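Local coordinates for protein malate Synthase (Haloferax volcanii, PDB 3OYZ) that catalyses the magnesium-dependent Claisen condensation of acetyl-CoA with glyoxylate and the hydrolysis that yields malate and CoA in the glyoxylate cycle, at residues A[240-245]-A[264-269]. Residues are numbered along the deposited sequence; the frame is centred on the assembly and turned at random.
Sequences GYRERM and VVEANT
Facing Glu266 and Ala267 with Tyr241, Arg242 and Met245, the short helical segments 240-245 and 264-269 run in broadly the same direction, their axes 10.4 Å apart at closest approach and crossing at -33°. At the solvent-facing margin Arg242 grips the carboxylate of Glu266 side-on in a two-nitrogen salt bridge. Arg242 NE gives Glu266 OE1 a bond of 2.8 Å with an N-H...O angle of 158°, and OE1 lies in the guanidinium plane. Arg242 NH2 reaches Glu266 OE2 at 3.0 Å. Both oxygens are met on their syn sides, although the carboxylate and guanidinium planes are turned against each other. The bend at chi2 (-75°) turns Glu266 CD off the extended course, and the carboxylate it carries meets the extended Arg242 chain. The two helices lie on the outside of the TIM barrel, in consecutive beta-alpha units flanking strand 255-258, and Ile256 of that strand touches Tyr241, Met245 and Ala267. In this buried layer the Tyr241 ring presents its CD2 edge to Glu266 CB at 4.0 Å. Farther along, Tyr241 OH lies 3.5 Å from Ala267 CB, while its hydrogen-bond partners are Ser258 OG and the carbonyl oxygen of Trp257. Met245 SD packs against Ala267 at 3.5 Å from CA and 3.7 Å from CB. An alanine in place of Glu266 would probably leave the Arg242 guanidinium without its carboxylate mate and freer to turn.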
loop_
_atom_site.group_PDB
_atom_site.type_symbol
_atom_site.label_atom_id
_atom_site.label_comp_id
_atom_site.label_asym_id
_atom_site.label_seq_id
_atom_site.Cartn_x
_atom_site.Cartn_y
_atom_site.Cartn_z
ATOM N N GLY A 240 -10.466 21.386 -3.160
ATOM C CA GLY A 240 -9.371 20.406 -3.012
ATOM C C GLY A 240 -9.245 19.879 -1.588
ATOM O O GLY A 240 -9.133 18.694 -1.393
ATOM N N TYR A 241 -9.295 20.748 -0.584
ATOM C CA TYR A 241 -9.195 20.359 0.812
ATOM C C TYR A 241 -10.371 19.458 1.128
ATOM O O TYR A 241 -10.174 18.393 1.744
ATOM C CB TYR A 241 -9.158 21.582 1.707
ATOM C CG TYR A 241 -8.731 21.443 3.166
ATOM C CD1 TYR A 241 -7.558 20.765 3.536
ATOM C CD2 TYR A 241 -9.487 22.071 4.162
ATOM C CE1 TYR A 241 -7.155 20.725 4.899
ATOM C CE2 TYR A 241 -9.120 22.046 5.495
ATOM C CZ TYR A 241 -7.947 21.383 5.851
ATOM O OH TYR A 241 -7.636 21.426 7.182
ATOM N N ARG A 242 -11.561 19.799 0.631
ATOM C CA ARG A 242 -12.702 18.934 0.913
ATOM C C ARG A 242 -12.575 17.553 0.297
ATOM O O ARG A 242 -12.912 16.570 0.952
ATOM C CB ARG A 242 -14.057 19.491 0.414
ATOM C CG ARG A 242 -14.585 20.662 1.205
ATOM C CD ARG A 242 -15.725 21.316 0.415
ATOM N NE ARG A 242 -16.159 22.444 1.219
ATOM C CZ ARG A 242 -17.006 23.378 0.815
ATOM N NH1 ARG A 242 -17.530 23.292 -0.401
ATOM N NH2 ARG A 242 -17.332 24.370 1.641
ATOM N N GLU A 243 -12.169 17.484 -0.962
ATOM C CA GLU A 243 -11.997 16.195 -1.651
ATOM C C GLU A 243 -10.897 15.323 -0.961
ATOM O O GLU A 243 -11.036 14.093 -0.891
ATOM C CB GLU A 243 -11.514 16.477 -3.083
ATOM C CG GLU A 243 -12.671 17.026 -3.954
ATOM C CD GLU A 243 -12.217 17.418 -5.362
ATOM O OE1 GLU A 243 -10.988 17.450 -5.645
ATOM O OE2 GLU A 243 -13.105 17.734 -6.189
ATOM N N ARG A 244 -9.814 15.960 -0.502
ATOM C CA ARG A 244 -8.745 15.237 0.220
ATOM C C ARG A 244 -9.310 14.674 1.528
ATOM O O ARG A 244 -9.081 13.508 1.886
ATOM C CB ARG A 244 -7.567 16.176 0.489
ATOM C CG ARG A 244 -6.508 15.522 1.381
ATOM C CD ARG A 244 -6.054 14.174 0.662
ATOM N NE ARG A 244 -4.787 13.824 1.282
ATOM C CZ ARG A 244 -3.597 14.010 0.745
ATOM N NH1 ARG A 244 -3.440 14.446 -0.523
ATOM N NH2 ARG A 244 -2.580 13.768 1.543
ATOM N N MET A 245 -10.082 15.468 2.261
ATOM C CA MET A 245 -10.656 14.968 3.528
ATOM C C MET A 245 -11.580 13.794 3.315
ATOM O O MET A 245 -11.534 12.828 4.073
ATOM C CB MET A 245 -11.392 16.072 4.295
ATOM C CG MET A 245 -10.358 17.068 4.843
ATOM S SD MET A 245 -11.327 18.314 5.833
ATOM C CE MET A 245 -11.993 19.380 4.545
ATOM N N VAL A 264 -9.415 25.341 9.503
ATOM C CA VAL A 264 -10.009 24.818 10.721
ATOM C C VAL A 264 -11.528 24.610 10.595
ATOM O O VAL A 264 -12.124 23.550 10.908
ATOM C CB VAL A 264 -9.655 25.694 11.941
ATOM C CG1 VAL A 264 -10.375 25.138 13.142
ATOM C CG2 VAL A 264 -8.187 25.575 12.241
ATOM N N VAL A 265 -12.191 25.658 10.093
ATOM C CA VAL A 265 -13.651 25.588 10.011
ATOM C C VAL A 265 -14.013 24.487 9.039
ATOM O O VAL A 265 -14.875 23.682 9.329
ATOM C CB VAL A 265 -14.315 26.920 9.512
ATOM C CG1 VAL A 265 -15.845 26.687 9.307
ATOM C CG2 VAL A 265 -14.055 28.058 10.520
ATOM N N GLU A 266 -13.449 24.480 7.837
ATOM C CA GLU A 266 -13.794 23.416 6.867
ATOM C C GLU A 266 -13.560 21.992 7.413
ATOM O O GLU A 266 -14.410 21.096 7.357
ATOM C CB GLU A 266 -12.945 23.599 5.608
ATOM C CG GLU A 266 -13.413 24.776 4.758
ATOM C CD GLU A 266 -14.702 24.478 3.966
ATOM O OE1 GLU A 266 -14.966 23.309 3.608
ATOM O OE2 GLU A 266 -15.493 25.405 3.710
ATOM N N ALA A 267 -12.409 21.811 8.056
ATOM C CA ALA A 267 -12.042 20.472 8.500
ATOM C C ALA A 267 -12.870 20.095 9.719
ATOM O O ALA A 267 -13.097 18.920 9.958
ATOM C CB ALA A 267 -10.512 20.413 8.816
ATOM N N ASN A 268 -13.371 21.045 10.501
ATOM C CA ASN A 268 -14.304 20.712 11.613
ATOM C C ASN A 268 -15.675 20.229 11.171
ATOM O O ASN A 268 -16.348 19.429 11.854
ATOM C CB ASN A 268 -14.486 21.884 12.590
ATOM C CG ASN A 268 -13.481 21.892 13.712
ATOM O OD1 ASN A 268 -12.969 20.834 14.116
ATOM N ND2 ASN A 268 -13.144 23.095 14.197
ATOM N N THR A 269 -16.076 20.665 9.990
ATOM C CA THR A 269 -17.414 20.356 9.474
ATOM C C THR A 269 -17.425 19.146 8.569
ATOM O O THR A 269 -18.375 18.369 8.550
ATOM C CB THR A 269 -17.921 21.494 8.503
ATOM O OG1 THR A 269 -17.516 22.773 8.993
ATOM C CG2 THR A 269 -19.404 21.460 8.369
#